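Local coordinates for protein polyketide synthase (Lyngbya majuscula 19L, PDB 3QIT) that probably releases the finished chain in curacin A biosynthesis, acting as a thioesterase whose reaction is coupled to decarboxylation and sulfate loss, leaving a terminal alkene, at residues I35-L40 against N270-A275; L9-N14 against F81-D86; L108-A113 against S221-M226. All coordinates share one frame; numbering follows the deposited sequence. Where two conformers were deposited one is given.

Contact 1 of 3, residues I35-L40 against N270-A275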
loop_
_atom_site.group_PDB
_atom_site.type_symbol
_atom_site.label_atom_id
_atom_site.label_comp_id
_atom_site.label_asym_id
_atom_site.label_seq_id
_atom_site.Cartn_x
_atom_site.Cartn_y
_atom_site.Cartn_z
ATOM N N ILE B 35 -13.888 3.693 9.950
ATOM C CA ILE B 35 -12.624 3.406 10.620
ATOM C C ILE B 35 -12.851 3.129 12.103
ATOM O O ILE B 35 -13.666 3.781 12.766
ATOM C CB ILE B 35 -11.601 4.581 10.396
ATOM C CG1 ILE B 35 -10.180 4.138 10.713
ATOM C CG2 ILE B 35 -11.964 5.819 11.210
ATOM C CD1 ILE B 35 -9.614 3.205 9.714
ATOM N N LEU B 36 -12.090 2.157 12.599
ATOM C CA LEU B 36 -12.127 1.680 13.989
ATOM C C LEU B 36 -13.371 0.895 14.360
ATOM O O LEU B 36 -13.407 0.301 15.431
ATOM C CB LEU B 36 -11.892 2.812 15.001
ATOM C CG LEU B 36 -10.635 3.610 14.763
ATOM C CD1 LEU B 36 -10.466 4.579 15.914
ATOM C CD2 LEU B 36 -9.419 2.703 14.607
ATOM N N GLU B 37 -14.370 0.854 13.484
ATOM C CA GLU B 37 -15.587 0.071 13.811
ATOM C C GLU B 37 -15.497 -1.401 13.366
ATOM O O GLU B 37 -14.403 -1.957 13.315
ATOM C CB GLU B 37 -16.845 0.786 13.319
ATOM C CG GLU B 37 -17.041 2.098 14.108
ATOM C CD GLU B 37 -18.396 2.733 13.899
ATOM O OE1 GLU B 37 -19.396 2.236 14.468
ATOM O OE2 GLU B 37 -18.446 3.748 13.180
ATOM N N GLN B 38 -16.638 -2.051 13.109
ATOM C CA GLN B 38 -16.634 -3.494 12.855
ATOM C C GLN B 38 -17.971 -3.839 12.231
ATOM O O GLN B 38 -18.908 -3.041 12.293
ATOM C CB GLN B 38 -16.478 -4.277 14.181
ATOM C CG GLN B 38 -17.496 -3.883 15.243
ATOM C CD GLN B 38 -17.360 -4.702 16.513
ATOM O OE1 GLN B 38 -17.232 -5.926 16.472
ATOM N NE2 GLN B 38 -17.363 -4.021 17.653
ATOM N N GLY B 39 -18.059 -5.007 11.619
ATOM C CA GLY B 39 -19.311 -5.381 10.926
ATOM C C GLY B 39 -20.508 -5.432 11.842
ATOM O O GLY B 39 -21.620 -5.050 11.448
ATOM N N LEU B 40 -20.276 -5.835 13.093
ATOM C CA LEU B 40 -21.338 -5.895 14.092
ATOM C C LEU B 40 -21.988 -4.532 14.369
ATOM O O LEU B 40 -23.129 -4.495 14.776
ATOM C CB LEU B 40 -20.825 -6.541 15.385
ATOM C CG LEU B 40 -21.739 -6.592 16.605
ATOM C CD1 LEU B 40 -22.972 -7.428 16.355
ATOM C CD2 LEU B 40 -20.992 -7.099 17.805
ATOM N N ASN B 270 -23.244 9.447 13.392
ATOM C CA ASN B 270 -23.339 8.004 13.577
ATOM C C ASN B 270 -24.748 7.472 13.369
ATOM O O ASN B 270 -25.371 6.906 14.272
ATOM C CB ASN B 270 -22.760 7.649 14.939
ATOM C CG ASN B 270 -21.269 7.854 14.972
ATOM O OD1 ASN B 270 -20.540 7.296 14.138
ATOM N ND2 ASN B 270 -20.807 8.673 15.901
ATOM N N LEU B 271 -25.234 7.651 12.148
ATOM C CA LEU B 271 -26.625 7.332 11.807
ATOM C C LEU B 271 -26.959 5.847 11.896
ATOM O O LEU B 271 -28.109 5.470 12.130
ATOM C CB LEU B 271 -26.960 7.862 10.411
ATOM C CG LEU B 271 -27.097 9.377 10.228
ATOM C CD1 LEU B 271 -27.384 9.698 8.759
ATOM C CD2 LEU B 271 -28.181 9.979 11.123
ATOM N N HIS B 272 -25.959 4.987 11.720
ATOM C CA HIS B 272 -26.173 3.555 11.868
ATOM C C HIS B 272 -26.592 3.183 13.289
ATOM O O HIS B 272 -27.166 2.111 13.508
ATOM C CB HIS B 272 -24.922 2.765 11.422
ATOM C CG HIS B 272 -23.683 3.109 12.183
ATOM N ND1 HIS B 272 -23.235 4.407 12.330
ATOM C CD2 HIS B 272 -22.783 2.327 12.824
ATOM C CE1 HIS B 272 -22.119 4.406 13.037
ATOM N NE2 HIS B 272 -21.826 3.155 13.347
ATOM N N ILE B 273 -26.360 4.095 14.242
ATOM C CA ILE B 273 -26.798 3.886 15.617
ATOM C C ILE B 273 -27.965 4.839 15.936
ATOM O O ILE B 273 -29.003 4.402 16.466
ATOM C CB ILE B 273 -25.645 4.123 16.627
ATOM C CG1 ILE B 273 -24.402 3.314 16.219
ATOM C CG2 ILE B 273 -26.095 3.812 18.062
ATOM C CD1 ILE B 273 -24.639 1.832 16.048
ATOM N N ASP B 274 -27.795 6.114 15.586
ATOM C CA ASP B 274 -28.734 7.203 15.940
ATOM C C ASP B 274 -30.101 7.040 15.286
ATOM O O ASP B 274 -31.122 7.426 15.852
ATOM C CB ASP B 274 -28.198 8.561 15.450
ATOM C CG ASP B 274 -27.057 9.103 16.293
ATOM O OD1 ASP B 274 -26.520 8.369 17.149
ATOM O OD2 ASP B 274 -26.696 10.281 16.075
ATOM N N ALA B 275 -30.102 6.509 14.071
ATOM C CA ALA B 275 -31.303 6.495 13.210
ATOM C C ALA B 275 -31.401 5.154 12.472
ATOM O O ALA B 275 -31.726 5.108 11.276
ATOM C CB ALA B 275 -31.209 7.640 12.204
HETATM O O HOH W 1 -18.172 6.294 14.203
#
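In the alpha/beta hydrolase fold the loop after strand 28-32 commonly borders the active site, and here its Glu-37 joins His-272 of the short helix 271-274 in a histidine-carboxylate hydrogen bond. The two side chains come from opposite directions. His-272 NE2 donates to Glu-37 OE1 at 2.8 Å, nearly straight at 166°, and the acceptor lies close to the ring plane. On the glutamate the bond arrives from the syn side, only slightly out of the carboxylate plane. The ring and carboxylate planes are nevertheless turned 50° from each other. Glu-37 reaches across with a chain extended beyond CG, from a backbone whose nearest CA in the opposite segment, that of Asn-270, is 11.1 Å from its own. The imidazole of His-272 leaves its helix with CG between the backbone N and the carbonyl carbon (chi1 59°), which brings NE2 round to the glutamate. Ile-273 covers one ring face, its CG1 standing 3.8 Å above the plane, and the ring also meets that of His-102 at the end of strand 97-102.

A water forms a second bridge, 2.8 Å from Glu-37 OE2 and 2.6 Å from Asn-270 OD1; it has more acceptors in reach than protons, so the sharing is not settled. Asn-270 directly follows His-269 of the probable triad with Ser-103 and Glu-127, and its side chain reaches that site. Its backbone O accepts from both Ile-273 N and Asp-274 N at the start of the helix.

Glu-37 OE1 thus takes the N-H of NE2, and a water sits at OE2. Together with the packing over the ring, the histidine bond restrains rotation of the imidazole beside the probable catalytic residues.

Contact 2 of 3, residues L9-N14 against F81-D86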
loop_
_atom_site.group_PDB
_atom_site.type_symbol
_atom_site.label_atom_id
_atom_site.label_comp_id
_atom_site.label_asym_id
_atom_site.label_seq_id
_atom_site.Cartn_x
_atom_site.Cartn_y
_atom_site.Cartn_z
ATOM N N LEU B 9 -13.427 -15.875 5.129
ATOM C CA LEU B 9 -13.004 -16.015 3.734
ATOM C C LEU B 9 -11.496 -15.735 3.704
ATOM O O LEU B 9 -11.047 -14.771 4.291
ATOM C CB LEU B 9 -13.757 -15.020 2.849
ATOM C CG LEU B 9 -13.467 -14.912 1.352
ATOM C CD1 LEU B 9 -13.783 -16.248 0.684
ATOM C CD2 LEU B 9 -14.286 -13.806 0.719
ATOM N N GLU B 10 -10.720 -16.605 3.068
ATOM C CA GLU B 10 -9.259 -16.388 2.994
ATOM C C GLU B 10 -8.986 -15.443 1.834
ATOM O O GLU B 10 -9.611 -15.555 0.782
ATOM C CB GLU B 10 -8.518 -17.721 2.794
ATOM C CG GLU B 10 -6.950 -17.640 2.810
ATOM C CD GLU B 10 -6.307 -17.158 1.500
ATOM O OE1 GLU B 10 -6.949 -17.186 0.433
ATOM O OE2 GLU B 10 -5.123 -16.746 1.533
ATOM N N PHE B 11 -8.062 -14.501 2.035
ATOM C CA PHE B 11 -7.682 -13.556 0.983
ATOM C C PHE B 11 -6.293 -13.066 1.300
ATOM O O PHE B 11 -6.059 -12.527 2.378
ATOM C CB PHE B 11 -8.654 -12.358 0.932
ATOM C CG PHE B 11 -8.281 -11.326 -0.103
ATOM C CD1 PHE B 11 -8.206 -11.682 -1.441
ATOM C CD2 PHE B 11 -8.014 -10.010 0.261
ATOM C CE1 PHE B 11 -7.850 -10.736 -2.426
ATOM C CE2 PHE B 11 -7.660 -9.039 -0.732
ATOM C CZ PHE B 11 -7.585 -9.416 -2.054
ATOM N N GLY B 12 -5.386 -13.229 0.334
ATOM C CA GLY B 12 -4.028 -12.676 0.431
ATOM C C GLY B 12 -3.238 -13.187 1.629
ATOM O O GLY B 12 -2.379 -12.484 2.151
ATOM N N GLY B 13 -3.547 -14.397 2.091
ATOM C CA GLY B 13 -2.865 -14.955 3.250
ATOM C C GLY B 13 -3.476 -14.520 4.563
ATOM O O GLY B 13 -2.926 -14.787 5.624
ATOM N N ASN B 14 -4.635 -13.868 4.494
ATOM C CA ASN B 14 -5.272 -13.317 5.684
ATOM C C ASN B 14 -6.705 -13.822 5.748
ATOM O O ASN B 14 -7.146 -14.522 4.847
ATOM C CB ASN B 14 -5.266 -11.803 5.596
ATOM C CG ASN B 14 -3.880 -11.231 5.716
ATOM O OD1 ASN B 14 -3.305 -11.248 6.785
ATOM N ND2 ASN B 14 -3.345 -10.702 4.618
ATOM N N PHE B 81 -8.017 -2.093 1.314
ATOM C CA PHE B 81 -9.444 -2.239 1.668
ATOM C C PHE B 81 -10.337 -2.399 0.445
ATOM O O PHE B 81 -11.334 -3.149 0.482
ATOM C CB PHE B 81 -9.939 -1.060 2.523
ATOM C CG PHE B 81 -9.270 -0.968 3.885
ATOM C CD1 PHE B 81 -9.108 -2.105 4.685
ATOM C CD2 PHE B 81 -8.862 0.262 4.395
ATOM C CE1 PHE B 81 -8.519 -2.033 5.938
ATOM C CE2 PHE B 81 -8.252 0.349 5.658
ATOM C CZ PHE B 81 -8.085 -0.802 6.439
ATOM N N LEU B 82 -10.028 -1.679 -0.632
ATOM C CA LEU B 82 -10.825 -1.811 -1.852
ATOM C C LEU B 82 -10.712 -3.213 -2.437
ATOM O O LEU B 82 -11.704 -3.794 -2.858
ATOM C CB LEU B 82 -10.407 -0.772 -2.883
ATOM C CG LEU B 82 -10.940 0.616 -2.579
ATOM C CD1 LEU B 82 -10.377 1.614 -3.587
ATOM C CD2 LEU B 82 -12.465 0.625 -2.575
ATOM N N ALA B 83 -9.499 -3.763 -2.451
ATOM C CA ALA B 83 -9.305 -5.116 -2.958
ATOM C C ALA B 83 -10.063 -6.130 -2.098
ATOM O O ALA B 83 -10.557 -7.145 -2.601
ATOM C CB ALA B 83 -7.777 -5.468 -3.017
ATOM N N GLN B 84 -10.068 -5.904 -0.783
ATOM C CA GLN B 84 -10.774 -6.757 0.155
ATOM C C GLN B 84 -12.272 -6.727 -0.154
ATOM O O GLN B 84 -12.910 -7.778 -0.184
ATOM C CB GLN B 84 -10.538 -6.271 1.611
ATOM C CG GLN B 84 -11.191 -7.160 2.664
ATOM C CD GLN B 84 -11.210 -6.536 4.073
ATOM O OE1 GLN B 84 -10.584 -5.496 4.345
ATOM N NE2 GLN B 84 -11.929 -7.196 4.975
ATOM N N ILE B 85 -12.831 -5.524 -0.324
ATOM C CA ILE B 85 -14.273 -5.414 -0.663
ATOM C C ILE B 85 -14.601 -6.076 -2.033
ATOM O O ILE B 85 -15.598 -6.781 -2.151
ATOM C CB ILE B 85 -14.774 -3.970 -0.598
ATOM C CG1 ILE B 85 -14.695 -3.462 0.836
ATOM C CG2 ILE B 85 -16.237 -3.847 -1.132
ATOM C CD1 ILE B 85 -14.747 -1.962 0.950
ATOM N N ASP B 86 -13.754 -5.860 -3.034
ATOM C CA ASP B 86 -13.896 -6.529 -4.354
ATOM C C ASP B 86 -13.907 -8.052 -4.172
ATOM O O ASP B 86 -14.738 -8.758 -4.763
ATOM C CB ASP B 86 -12.744 -6.125 -5.274
ATOM C CG ASP B 86 -13.059 -6.291 -6.772
ATOM O OD1 ASP B 86 -14.243 -6.195 -7.183
ATOM O OD2 ASP B 86 -12.092 -6.482 -7.546
#
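Phe-11, the last residue of edge strand 5-11, brings the far end of its ring to the backbone of Ala-83 and Gln-84 on helix 78-91, one of the helices flanking the sheet of the alpha/beta hydrolase fold. Strands 5-11 and 14-21 form a beta hairpin, and Phe-11 is the first residue of the type I' turn that joins them, which ends at Asn-14. Backbone bonds in both directions join these end residues, and Gly-12 and Gly-13 supply the positive phi angles of the turn.

The phenylalanine side chain points out from the strand at the helix because its CG stands anti to the backbone N (chi1 178°). The ring meets the helix obliquely: CZ lies 3.8 Å from Ala-83 O and 4.1 Å from Ala-83 CB, while CE2 comes within 4.0 Å of Gln-84 N. No hydrogen bond crosses between the segments.

Gln-84 meets the ring with its backbone N and takes its amide elsewhere. That amide lies by the loop after strand 55-59, where OE1 bonds to Phe-62 N and NE2 to Asp-60 O. The glutamine therefore ties helix to loop while Phe-11 packs beside its root. Ile-16 and Arg-87 also touch Phe-11, and Thr-74 of the second subunit packs on Ala-83.

Within the hairpin, Glu-10 curls back over the turn, bent at chi2 (-80°), and its OE2 accepts from Gly-13 N at 2.9 Å, with the donor well above the carboxylate plane.

Contact 3 of 3, residues L108-A113 against S221-M226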
loop_
_atom_site.group_PDB
_atom_site.type_symbol
_atom_site.label_atom_id
_atom_site.label_comp_id
_atom_site.label_asym_id
_atom_site.label_seq_id
_atom_site.Cartn_x
_atom_site.Cartn_y
_atom_site.Cartn_z
ATOM N N LEU B 108 -15.208 4.114 0.545
ATOM C CA LEU B 108 -14.865 2.826 -0.086
ATOM C C LEU B 108 -15.971 2.313 -1.003
ATOM O O LEU B 108 -15.696 1.774 -2.084
ATOM C CB LEU B 108 -14.471 1.756 0.942
ATOM C CG LEU B 108 -13.151 2.086 1.666
ATOM C CD1 LEU B 108 -13.059 1.251 2.976
ATOM C CD2 LEU B 108 -11.944 1.816 0.776
ATOM N N ALA B 109 -17.206 2.494 -0.561
ATOM C CA ALA B 109 -18.366 2.109 -1.347
ATOM C C ALA B 109 -18.403 2.874 -2.657
ATOM O O ALA B 109 -18.698 2.283 -3.694
ATOM C CB ALA B 109 -19.644 2.327 -0.556
ATOM N N THR B 110 -18.100 4.174 -2.634
ATOM C CA THR B 110 -18.094 4.944 -3.897
ATOM C C THR B 110 -17.036 4.420 -4.869
ATOM O O THR B 110 -17.251 4.368 -6.086
ATOM C CB THR B 110 -17.903 6.489 -3.733
ATOM O OG1 THR B 110 -16.606 6.794 -3.202
ATOM C CG2 THR B 110 -18.974 7.089 -2.849
ATOM N N ALA B 111 -15.889 4.046 -4.340
ATOM C CA ALA B 111 -14.826 3.567 -5.195
ATOM C C ALA B 111 -15.195 2.232 -5.814
ATOM O O ALA B 111 -15.058 2.039 -7.030
ATOM C CB ALA B 111 -13.513 3.501 -4.433
ATOM N N ILE B 112 -15.748 1.335 -5.018
ATOM C CA ILE B 112 -16.109 0.028 -5.585
ATOM C C ILE B 112 -17.270 0.128 -6.592
ATOM O O ILE B 112 -17.252 -0.548 -7.607
ATOM C CB ILE B 112 -16.293 -1.076 -4.511
ATOM C CG1 ILE B 112 -16.113 -2.475 -5.133
ATOM C CG2 ILE B 112 -17.636 -1.003 -3.874
ATOM C CD1 ILE B 112 -14.676 -2.849 -5.465
ATOM N N ALA B 113 -18.223 1.024 -6.329
ATOM C CA ALA B 113 -19.333 1.287 -7.253
ATOM C C ALA B 113 -18.846 1.900 -8.550
ATOM O O ALA B 113 -19.439 1.676 -9.595
ATOM C CB ALA B 113 -20.410 2.182 -6.597
ATOM N N SER B 221 -9.968 17.271 -5.692
ATOM C CA SER B 221 -10.316 17.421 -7.106
ATOM C C SER B 221 -10.526 16.074 -7.813
ATOM O O SER B 221 -11.554 15.852 -8.456
ATOM C CB SER B 221 -9.232 18.236 -7.817
ATOM O OG SER B 221 -9.628 18.545 -9.136
ATOM N N GLN B 222 -9.557 15.175 -7.666
ATOM C CA GLN B 222 -9.628 13.841 -8.264
ATOM C C GLN B 222 -10.832 13.048 -7.734
ATOM O O GLN B 222 -11.528 12.369 -8.504
ATOM C CB GLN B 222 -8.328 13.072 -8.003
ATOM C CG GLN B 222 -8.171 11.788 -8.809
ATOM C CD GLN B 222 -7.488 12.005 -10.158
ATOM O OE1 GLN B 222 -7.964 12.772 -11.001
ATOM N NE2 GLN B 222 -6.371 11.312 -10.370
ATOM N N TYR B 223 -11.061 13.145 -6.425
ATOM C CA TYR B 223 -12.166 12.437 -5.788
ATOM C C TYR B 223 -13.519 12.874 -6.338
ATOM O O TYR B 223 -14.385 12.039 -6.577
ATOM C CB TYR B 223 -12.147 12.565 -4.258
ATOM C CG TYR B 223 -13.212 11.693 -3.630
ATOM C CD1 TYR B 223 -13.216 10.318 -3.868
ATOM C CD2 TYR B 223 -14.244 12.239 -2.866
ATOM C CE1 TYR B 223 -14.188 9.487 -3.334
ATOM C CE2 TYR B 223 -15.241 11.406 -2.308
ATOM C CZ TYR B 223 -15.200 10.028 -2.557
ATOM O OH TYR B 223 -16.161 9.173 -2.051
ATOM N N LEU B 224 -13.696 14.177 -6.540
ATOM C CA LEU B 224 -14.935 14.686 -7.126
ATOM C C LEU B 224 -15.135 14.123 -8.531
ATOM O O LEU B 224 -16.266 13.840 -8.937
ATOM C CB LEU B 224 -14.946 16.218 -7.159
ATOM C CG LEU B 224 -14.988 16.950 -5.809
ATOM C CD1 LEU B 224 -14.921 18.462 -6.019
ATOM C CD2 LEU B 224 -16.238 16.569 -5.017
ATOM N N GLU B 225 -14.044 13.942 -9.271
ATOM C CA GLU B 225 -14.169 13.357 -10.599
ATOM C C GLU B 225 -14.681 11.922 -10.509
ATOM O O GLU B 225 -15.475 11.497 -11.349
ATOM C CB GLU B 225 -12.857 13.439 -11.390
ATOM C CG GLU B 225 -12.491 14.855 -11.849
ATOM C CD GLU B 225 -13.420 15.416 -12.934
ATOM O OE1 GLU B 225 -13.385 16.648 -13.163
ATOM O OE2 GLU B 225 -14.175 14.638 -13.567
ATOM N N MET B 226 -14.236 11.191 -9.489
ATOM C CA MET B 226 -14.756 9.850 -9.220
ATOM C C MET B 226 -16.259 9.923 -8.959
ATOM O O MET B 226 -17.036 9.191 -9.588
ATOM C CB MET B 226 -14.026 9.205 -8.033
ATOM C CG MET B 226 -14.808 8.087 -7.325
ATOM S SD MET B 226 -13.807 7.114 -6.189
ATOM C CE MET B 226 -12.887 6.133 -7.366
#
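Thr-110 and Ala-111 of helix 104-115 face Tyr-223 and Met-226 of helix 220-229. The short helical segments approach to 11.1 Å between axes and cross at 57°, wide enough apart for the tyrosine and methionine to bridge the gap to small residues opposite.

The polar part is one hydroxyl pair. Thr-110 OG1 and Tyr-223 OH are 2.7 Å apart, a hydrogen-bonding distance, though which acceptor the tyrosine proton serves is not settled. The threonine oxygen lies at the edge of the phenol ring, near its plane, and the two side chains cross at about a right angle. Tyr-223 gets there with CG anti to its backbone N (chi1 -174°), carrying the hydroxyl over to the other helix. Thr-110 OG1 also bonds to Met-107 O, so the oxygen lies between that carbonyl in its own helix and the tyrosine hydroxyl. Thr-110 also adopts a second conformation, so the hydroxyl pair may not be formed all the time.

The apolar part belongs to Met-226, which lies against Ala-111. Its SD approaches Ala-111 CA at 3.8 Å, and its CE lies 4.0 Å from Ala-111 CB. The chain runs extended and then bends at chi3 (-75°), so that sulfur and methyl both rest on the alanine. SD passes 4.1 Å from Thr-110 OG1, beside the hydroxyl pair.

Further packing surrounds the pair of helices. Leu-128 touches both Thr-110 and Tyr-223, while Leu-144 of the second subunit packs on Ala-111 and Met-226. Helix 104-115 follows the probable nucleophile elbow at Ser-103 and lies against the central sheet through Ala-109; the contact thus fastens helix 220-229, which precedes strand 234-239, onto the central helix of the alpha/beta hydrolase fold.

In the fold
Contact 1 joins a loop to a short helix beside the probable catalytic residues, its centre about 8 Å from the centre of the chain; it is partly buried and touches no other chain. Contacts 2 and 3 have centres about 15 Å out; both are buried, and the second subunit packs on both. They share a face of the fold: helix 78-91 packs on helix 104-115 through Leu-82 and Ile-85 against Leu-108 and Ala-111. Contact 1 touches neither. Chemistry follows place: an imidazole-carboxylate bond and a water near the active site, ring against helix backbone beside the sheet edge in contact 2, and a hydroxyl pair beside methionine packing between helices in contact 3.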